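Local coordinates for TonB-dependent siderophore receptor (Pseudomonas aeruginosa 39016, PDB 5NEC), which probably takes up ferric siderophores, and drugs conjugated to siderophores, across the bacterial outer membrane as a TonB-dependent receptor, at residues Ile244-Ser249 and Asn671-Pro676; Asp258-Val263 and Lys706-Ala711. One frame throughout, in Å; residues are numbered along the deposited sequence.

Contact 1: Ile244-Ser249 and Asn671-Pro676; sequences IPYAKS and NTVYVP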
ATOM      1  N   ILE A 244       4.214 -20.207   5.690  1.00 38.80           N
ATOM      2  CA  ILE A 244       5.117 -21.340   5.695  1.00 37.44           C
ATOM      3  C   ILE A 244       6.163 -21.036   6.744  1.00 38.24           C
ATOM      4  O   ILE A 244       6.731 -19.933   6.752  1.00 36.46           O
ATOM      5  CB  ILE A 244       5.797 -21.490   4.322  1.00 37.66           C
ATOM      6  CG1 ILE A 244       4.750 -21.629   3.207  1.00 37.27           C
ATOM      7  CG2 ILE A 244       6.770 -22.675   4.288  1.00 38.33           C
ATOM      8  CD1 ILE A 244       3.829 -22.827   3.352  1.00 38.15           C
ATOM      9  N   PRO A 245       6.418 -21.995   7.657  1.00 38.65           N
ATOM     10  CA  PRO A 245       7.409 -21.732   8.701  1.00 39.88           C
ATOM     11  C   PRO A 245       8.854 -21.621   8.178  1.00 41.31           C
ATOM     12  O   PRO A 245       9.218 -22.246   7.168  1.00 40.38           O
ATOM     13  CB  PRO A 245       7.284 -22.954   9.625  1.00 40.40           C
ATOM     14  CG  PRO A 245       6.720 -24.027   8.767  1.00 39.75           C
ATOM     15  CD  PRO A 245       5.867 -23.357   7.741  1.00 37.74           C
ATOM     16  N   TYR A 246       9.650 -20.808   8.870  1.00 40.82           N
ATOM     17  CA  TYR A 246      11.098 -20.818   8.712  1.00 40.43           C
ATOM     18  C   TYR A 246      11.636 -22.165   9.199  1.00 41.25           C
ATOM     19  O   TYR A 246      11.173 -22.711  10.211  1.00 39.58           O
ATOM     20  CB  TYR A 246      11.777 -19.702   9.529  1.00 39.40           C
ATOM     21  CG  TYR A 246      11.470 -18.309   9.062  1.00 39.75           C
ATOM     22  CD1 TYR A 246      11.690 -17.933   7.736  1.00 40.37           C
ATOM     23  CD2 TYR A 246      10.968 -17.343   9.945  1.00 38.34           C
ATOM     24  CE1 TYR A 246      11.398 -16.641   7.303  1.00 39.75           C
ATOM     25  CE2 TYR A 246      10.691 -16.049   9.513  1.00 38.29           C
ATOM     26  CZ  TYR A 246      10.903 -15.702   8.197  1.00 38.40           C
ATOM     27  OH  TYR A 246      10.632 -14.425   7.752  1.00 38.78           O
ATOM     28  N   ALA A 247      12.614 -22.698   8.467  1.00 43.95           N
ATOM     29  CA  ALA A 247      13.430 -23.816   8.972  1.00 46.13           C
ATOM     30  C   ALA A 247      14.081 -23.343  10.265  1.00 46.46           C
ATOM     31  O   ALA A 247      14.287 -22.133  10.438  1.00 47.46           O
ATOM     32  CB  ALA A 247      14.481 -24.243   7.950  1.00 45.21           C
ATOM     33  N   LYS A 248      14.316 -24.262  11.198  1.00 45.80           N
ATOM     34  CA  LYS A 248      14.905 -23.895  12.479  1.00 48.98           C
ATOM     35  C   LYS A 248      16.169 -24.732  12.734  1.00 49.11           C
ATOM     36  O   LYS A 248      16.113 -25.841  13.284  1.00 47.05           O
ATOM     37  CB  LYS A 248      13.877 -24.028  13.612  1.00 50.41           C
ATOM     38  CG  LYS A 248      14.329 -23.414  14.945  1.00 52.48           C
ATOM     39  CD  LYS A 248      13.631 -24.081  16.116  1.00 55.51           C
ATOM     40  CE  LYS A 248      14.373 -23.936  17.436  1.00 56.28           C
ATOM     41  NZ  LYS A 248      14.632 -22.513  17.729  1.00 56.81           N
ATOM     42  N   SER A 249      17.301 -24.178  12.308  1.00 49.62           N
ATOM     43  CA  SER A 249      18.594 -24.845  12.408  1.00 50.85           C
ATOM     44  C   SER A 249      19.217 -24.568  13.768  1.00 53.43           C
ATOM     45  O   SER A 249      19.112 -23.461  14.306  1.00 53.37           O
ATOM     46  CB  SER A 249      19.531 -24.344  11.311  1.00 50.21           C
ATOM     47  OG  SER A 249      18.887 -24.410  10.057  1.00 50.01           O
ATOM     48  N   ASN A 671      18.775 -10.174  11.520  1.00 50.85           N
ATOM     49  CA  ASN A 671      19.170 -10.796  10.245  1.00 50.81           C
ATOM     50  C   ASN A 671      19.341 -12.327  10.350  1.00 50.95           C
ATOM     51  O   ASN A 671      20.198 -12.901   9.670  1.00 50.38           O
ATOM     52  CB  ASN A 671      20.447 -10.154   9.656  1.00 52.24           C
ATOM     53  CG  ASN A 671      20.264  -8.710   9.174  1.00 53.06           C
ATOM     54  OD1 ASN A 671      21.138  -8.198   8.481  1.00 56.60           O
ATOM     55  ND2 ASN A 671      19.173  -8.048   9.541  1.00 52.03           N
ATOM     56  N   THR A 672      18.512 -12.969  11.184  1.00 50.02           N
ATOM     57  CA  THR A 672      18.540 -14.432  11.404  1.00 48.85           C
ATOM     58  C   THR A 672      17.531 -15.200  10.554  1.00 47.24           C
ATOM     59  O   THR A 672      17.610 -16.431  10.462  1.00 46.92           O
ATOM     60  CB  THR A 672      18.296 -14.798  12.886  1.00 48.52           C
ATOM     61  OG1 THR A 672      16.948 -14.483  13.269  1.00 48.49           O
ATOM     62  CG2 THR A 672      19.267 -14.052  13.799  1.00 48.36           C
ATOM     63  N   VAL A 673      16.577 -14.488   9.952  1.00 45.10           N
ATOM     64  CA  VAL A 673      15.601 -15.110   9.042  1.00 43.93           C
ATOM     65  C   VAL A 673      15.414 -14.242   7.803  1.00 44.23           C
ATOM     66  O   VAL A 673      15.600 -13.019   7.850  1.00 43.93           O
ATOM     67  CB  VAL A 673      14.231 -15.376   9.715  1.00 42.30           C
ATOM     68  CG1 VAL A 673      14.388 -16.353  10.869  1.00 42.05           C
ATOM     69  CG2 VAL A 673      13.560 -14.085  10.196  1.00 42.25           C
ATOM     70  N   TYR A 674      15.071 -14.883   6.692  1.00 44.40           N
ATOM     71  CA  TYR A 674      15.006 -14.196   5.408  1.00 44.87           C
ATOM     72  C   TYR A 674      14.192 -14.997   4.414  1.00 44.34           C
ATOM     73  O   TYR A 674      13.937 -16.179   4.638  1.00 44.99           O
ATOM     74  CB  TYR A 674      16.426 -13.938   4.851  1.00 45.97           C
ATOM     75  CG  TYR A 674      17.079 -15.117   4.159  1.00 45.68           C
ATOM     76  CD1 TYR A 674      17.769 -16.076   4.888  1.00 47.25           C
ATOM     77  CD2 TYR A 674      17.022 -15.258   2.771  1.00 46.42           C
ATOM     78  CE1 TYR A 674      18.395 -17.157   4.262  1.00 48.03           C
ATOM     79  CE2 TYR A 674      17.620 -16.320   2.129  1.00 47.21           C
ATOM     80  CZ  TYR A 674      18.314 -17.265   2.873  1.00 48.78           C
ATOM     81  OH  TYR A 674      18.897 -18.321   2.219  1.00 51.12           O
ATOM     82  N   VAL A 675      13.775 -14.328   3.339  1.00 44.64           N
ATOM     83  CA  VAL A 675      13.184 -14.984   2.178  1.00 44.78           C
ATOM     84  C   VAL A 675      14.073 -14.729   0.981  1.00 44.15           C
ATOM     85  O   VAL A 675      14.576 -13.614   0.819  1.00 46.44           O
ATOM     86  CB  VAL A 675      11.731 -14.548   1.873  1.00 45.18           C
ATOM     87  CG1 VAL A 675      10.824 -14.931   3.032  1.00 45.26           C
ATOM     88  CG2 VAL A 675      11.618 -13.073   1.505  1.00 45.25           C
ATOM     89  N   PRO A 676      14.283 -15.761   0.154  1.00 43.12           N
ATOM     90  CA  PRO A 676      15.229 -15.615  -0.939  1.00 43.48           C
ATOM     91  C   PRO A 676      14.736 -14.674  -2.053  1.00 44.77           C
ATOM     92  O   PRO A 676      13.551 -14.389  -2.153  1.00 43.22           O
ATOM     93  CB  PRO A 676      15.364 -17.044  -1.470  1.00 42.51           C
ATOM     94  CG  PRO A 676      14.033 -17.650  -1.215  1.00 43.08           C
ATOM     95  CD  PRO A 676      13.561 -17.054   0.093  1.00 42.40           C
TER
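Val673 sits squarely over one face of the Tyr246 ring, and this CH-pi contact carries most of the meeting between 244-249 and 671-676. CB of Val673 lies 3.6 Å from the centroid of the Tyr246 ring, only 12° off the ring normal, so the methine carbon is poised above the middle of the pi face. The two side chains cross at about a right angle. A beta-branched residue suits this place because one short side chain covers the ring in several spots: CB is over the centre, and both methyls lean to the CD2-CE2 side of the rim. CG2 of Val673 stands just beyond that rim, 3.5 Å from CE2 of Tyr246 and close to CZ, while Val673 CG1 rests against Tyr246 CD2 at 3.7 Å. The valine torsion, with CG1 anti to the carbonyl carbon (chi1 -62°), is what sets CG1 by CD2 and CG2 by CE2 while CB stays over the ring.

The polar part of the contact is slight. The carbonyl O of Tyr674 approaches CE1 of Tyr246 obliquely, at 3.7 Å. The Tyr674 side chain starts away from 244-249, and its ring makes a cation-pi pair with Lys664. A tyrosine suits the place opposite Val673: its ring gives a broad apolar face, and its hydroxyl is hydrogen-bonded to the carbonyl O of Tyr712. That bond fixes the far end of a buried ring whose flat side serves apolar packing. Ala711 and Ala717 also touch Tyr246, bringing the neighbouring short strands into the same cluster.

Tyr246, just after strand 244-245, thus packs on the loop that leads into strand 674-688 and on that strand's first residue, an arrangement in keeping with the long folded loops that top the beta-barrel of TonB-dependent receptors.

Contact 2: Asp258-Val263 and Lys706-Ala711; sequences DKPVNV and KYFDKA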
ATOM      1  N   ASP A 258      18.162 -18.525   8.632  1.00 47.81           N
ATOM      2  CA  ASP A 258      17.168 -19.482   8.116  1.00 47.99           C
ATOM      3  C   ASP A 258      16.156 -18.883   7.123  1.00 46.70           C
ATOM      4  O   ASP A 258      15.846 -17.706   7.170  1.00 47.10           O
ATOM      5  CB  ASP A 258      16.423 -20.167   9.262  1.00 47.14           C
ATOM      6  CG  ASP A 258      17.175 -21.383   9.817  1.00 48.27           C
ATOM      7  OD1 ASP A 258      17.671 -22.231   9.019  1.00 48.48           O
ATOM      8  OD2 ASP A 258      17.222 -21.519  11.060  1.00 46.31           O
ATOM      9  N   LYS A 259      15.668 -19.735   6.233  1.00 46.77           N
ATOM     10  CA  LYS A 259      14.666 -19.401   5.242  1.00 47.57           C
ATOM     11  C   LYS A 259      13.473 -20.407   5.309  1.00 44.24           C
ATOM     12  O   LYS A 259      13.549 -21.396   6.027  1.00 41.98           O
ATOM     13  CB  LYS A 259      15.320 -19.377   3.861  1.00 51.59           C
ATOM     14  CG  LYS A 259      15.861 -20.720   3.396  1.00 54.87           C
ATOM     15  CD  LYS A 259      16.275 -20.637   1.936  1.00 57.06           C
ATOM     16  CE  LYS A 259      16.480 -22.003   1.310  1.00 60.11           C
ATOM     17  NZ  LYS A 259      15.978 -21.961  -0.103  1.00 64.06           N
ATOM     18  N   PRO A 260      12.369 -20.138   4.577  1.00 41.93           N
ATOM     19  CA  PRO A 260      11.215 -21.024   4.728  1.00 41.84           C
ATOM     20  C   PRO A 260      11.521 -22.467   4.405  1.00 40.05           C
ATOM     21  O   PRO A 260      12.297 -22.729   3.519  1.00 41.48           O
ATOM     22  CB  PRO A 260      10.196 -20.457   3.729  1.00 40.74           C
ATOM     23  CG  PRO A 260      10.535 -19.020   3.654  1.00 40.93           C
ATOM     24  CD  PRO A 260      12.036 -18.970   3.746  1.00 41.28           C
ATOM     25  N   VAL A 261      10.915 -23.387   5.137  1.00 40.83           N
ATOM     26  CA  VAL A 261      11.021 -24.821   4.804  1.00 41.62           C
ATOM     27  C   VAL A 261      10.543 -25.091   3.372  1.00 43.37           C
ATOM     28  O   VAL A 261       9.741 -24.346   2.842  1.00 45.58           O
ATOM     29  CB  VAL A 261      10.287 -25.735   5.800  1.00 39.98           C
ATOM     30  CG1 VAL A 261      10.883 -25.589   7.193  1.00 39.93           C
ATOM     31  CG2 VAL A 261       8.789 -25.456   5.822  1.00 40.86           C
ATOM     32  N   ASN A 262      11.074 -26.139   2.756  1.00 45.59           N
ATOM     33  CA  ASN A 262      10.654 -26.580   1.440  1.00 48.37           C
ATOM     34  C   ASN A 262       9.667 -27.741   1.587  1.00 47.48           C
ATOM     35  O   ASN A 262      10.047 -28.852   1.905  1.00 51.96           O
ATOM     36  CB  ASN A 262      11.858 -26.958   0.591  1.00 52.16           C
ATOM     37  CG  ASN A 262      11.495 -27.210  -0.862  1.00 59.11           C
ATOM     38  OD1 ASN A 262      10.733 -26.454  -1.473  1.00 63.93           O
ATOM     39  ND2 ASN A 262      12.040 -28.285  -1.429  1.00 63.06           N
ATOM     40  N   VAL A 263       8.392 -27.445   1.374  1.00 45.74           N
ATOM     41  CA  VAL A 263       7.299 -28.403   1.457  1.00 43.60           C
ATOM     42  C   VAL A 263       6.451 -28.255   0.199  1.00 43.14           C
ATOM     43  O   VAL A 263       6.727 -27.409  -0.646  1.00 42.59           O
ATOM     44  CB  VAL A 263       6.437 -28.167   2.724  1.00 44.78           C
ATOM     45  CG1 VAL A 263       7.247 -28.441   3.996  1.00 43.89           C
ATOM     46  CG2 VAL A 263       5.838 -26.762   2.765  1.00 44.19           C
ATOM     47  N   LYS A 706       7.638 -20.306  -7.133  1.00 49.22           N
ATOM     48  CA  LYS A 706       7.270 -20.261  -5.730  1.00 48.59           C
ATOM     49  C   LYS A 706       8.187 -19.248  -5.047  1.00 47.60           C
ATOM     50  O   LYS A 706       9.408 -19.318  -5.172  1.00 46.77           O
ATOM     51  CB  LYS A 706       7.357 -21.629  -5.067  1.00 50.32           C
ATOM     52  CG  LYS A 706       6.631 -21.677  -3.722  1.00 52.79           C
ATOM     53  CD  LYS A 706       6.611 -23.055  -3.071  1.00 53.01           C
ATOM     54  CE  LYS A 706       7.971 -23.419  -2.509  1.00 53.66           C
ATOM     55  NZ  LYS A 706       8.031 -24.875  -2.254  1.00 56.58           N
ATOM     56  N   TYR A 707       7.589 -18.271  -4.374  1.00 45.33           N
ATOM     57  CA  TYR A 707       8.352 -17.234  -3.706  1.00 45.22           C
ATOM     58  C   TYR A 707       7.551 -16.621  -2.571  1.00 44.68           C
ATOM     59  O   TYR A 707       6.348 -16.855  -2.434  1.00 41.93           O
ATOM     60  CB  TYR A 707       8.838 -16.155  -4.700  1.00 46.49           C
ATOM     61  CG  TYR A 707       7.751 -15.239  -5.244  1.00 46.39           C
ATOM     62  CD1 TYR A 707       7.445 -14.026  -4.607  1.00 46.09           C
ATOM     63  CD2 TYR A 707       7.034 -15.580  -6.393  1.00 45.80           C
ATOM     64  CE1 TYR A 707       6.453 -13.189  -5.097  1.00 46.95           C
ATOM     65  CE2 TYR A 707       6.050 -14.743  -6.898  1.00 46.34           C
ATOM     66  CZ  TYR A 707       5.759 -13.551  -6.251  1.00 46.66           C
ATOM     67  OH  TYR A 707       4.784 -12.727  -6.751  1.00 45.80           O
ATOM     68  N   PHE A 708       8.245 -15.831  -1.766  1.00 45.88           N
ATOM     69  CA  PHE A 708       7.709 -15.326  -0.534  1.00 46.75           C
ATOM     70  C   PHE A 708       7.780 -13.819  -0.540  1.00 47.13           C
ATOM     71  O   PHE A 708       8.859 -13.225  -0.539  1.00 48.11           O
ATOM     72  CB  PHE A 708       8.482 -15.924   0.636  1.00 47.64           C
ATOM     73  CG  PHE A 708       8.436 -17.420   0.667  1.00 47.30           C
ATOM     74  CD1 PHE A 708       7.405 -18.080   1.319  1.00 47.05           C
ATOM     75  CD2 PHE A 708       9.411 -18.174   0.014  1.00 48.76           C
ATOM     76  CE1 PHE A 708       7.350 -19.467   1.323  1.00 48.59           C
ATOM     77  CE2 PHE A 708       9.364 -19.556   0.015  1.00 47.93           C
ATOM     78  CZ  PHE A 708       8.328 -20.209   0.666  1.00 49.11           C
ATOM     79  N   ASP A 709       6.594 -13.225  -0.552  1.00 48.39           N
ATOM     80  CA  ASP A 709       6.411 -11.778  -0.698  1.00 48.45           C
ATOM     81  C   ASP A 709       6.424 -11.000   0.623  1.00 46.73           C
ATOM     82  O   ASP A 709       6.476  -9.787   0.585  1.00 46.15           O
ATOM     83  CB  ASP A 709       5.108 -11.485  -1.467  1.00 48.82           C
ATOM     84  CG  ASP A 709       3.863 -12.059  -0.790  1.00 49.29           C
ATOM     85  OD1 ASP A 709       3.942 -13.052  -0.051  1.00 52.99           O
ATOM     86  OD2 ASP A 709       2.780 -11.522  -1.013  1.00 52.59           O
ATOM     87  N   LYS A 710       6.352 -11.673   1.774  1.00 45.65           N
ATOM     88  CA  LYS A 710       6.526 -10.994   3.075  1.00 47.19           C
ATOM     89  C   LYS A 710       7.332 -11.886   4.000  1.00 44.77           C
ATOM     90  O   LYS A 710       7.027 -13.079   4.146  1.00 42.43           O
ATOM     91  CB  LYS A 710       5.188 -10.680   3.761  1.00 50.11           C
ATOM     92  CG  LYS A 710       4.170  -9.919   2.919  1.00 52.58           C
ATOM     93  CD  LYS A 710       2.779 -10.057   3.488  1.00 55.28           C
ATOM     94  CE  LYS A 710       1.770  -9.400   2.567  1.00 59.75           C
ATOM     95  NZ  LYS A 710       1.680 -10.053   1.238  1.00 61.32           N
ATOM     96  N   ALA A 711       8.365 -11.301   4.603  1.00 43.89           N
ATOM     97  CA  ALA A 711       9.195 -11.977   5.584  1.00 44.87           C
ATOM     98  C   ALA A 711       8.891 -11.356   6.932  1.00 44.37           C
ATOM     99  O   ALA A 711       9.170 -10.187   7.130  1.00 46.64           O
ATOM    100  CB  ALA A 711      10.663 -11.785   5.234  1.00 45.64           C
TER
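The Phe708 ring has Pro260 over one face: CG of the proline stands 3.7 Å from the centroid of the Phe708 ring and 3° off its normal, an almost exactly centred CH-pi contact. CB of Pro260 lies at much the same height but toward the rim, 3.6 Å from CZ of Phe708. Proline suits the spot, since its closed ring offers a compact row of C-H groups to an aromatic face. Ile244, Val675 and Gln719 touch the Phe708 side chain as well, so the pair is buried among residues from three strands.

At the more exposed end, Lys706 reaches across to the loop. Its chain runs extended from the backbone, then bends at chi3 (74°), which brings NZ to Asn262. There NZ of Lys706 donates to OD1 of Asn262 at 3.2 Å, with a C=O...N angle of 159°. A second, weak bond joins Lys706 NZ to the backbone O of Val263 at 3.3 Å. A long, flexible lysine fits here because one ammonium group can serve an amide and a main-chain carbonyl together.

The result is an apolar proline-on-phenylalanine pair flanked by a polar bridge. It joins the loop between strands 244-245 and 276-291 to residues 706-708, next to the short strand that ends at Ala711, consistent with the long connecting loops of a TonB-dependent receptor folding back on one another beyond the barrel strands.

In the fold
Both contacts bring the chain after strand 244-245 against distant, C-terminal parts of the protein, and their centres lie about 7 Å apart. Each rests on a C-H group over an aromatic face, but the earlier segment supplies the ring in contact 1 and the proline in contact 2. Both are buried; contact 1 is almost wholly apolar across its segments, while contact 2 reaches an exposed margin at Asn262. Ser249 and Thr672, one from each segment of contact 1, both bond Asp258, and Val675 packs against Phe708. Strands 244-245 and 708-711 flank strand 716-719 in one small sheet, so one segment of each contact reaches that sheet, whereas 671-676 leads into a barrel strand.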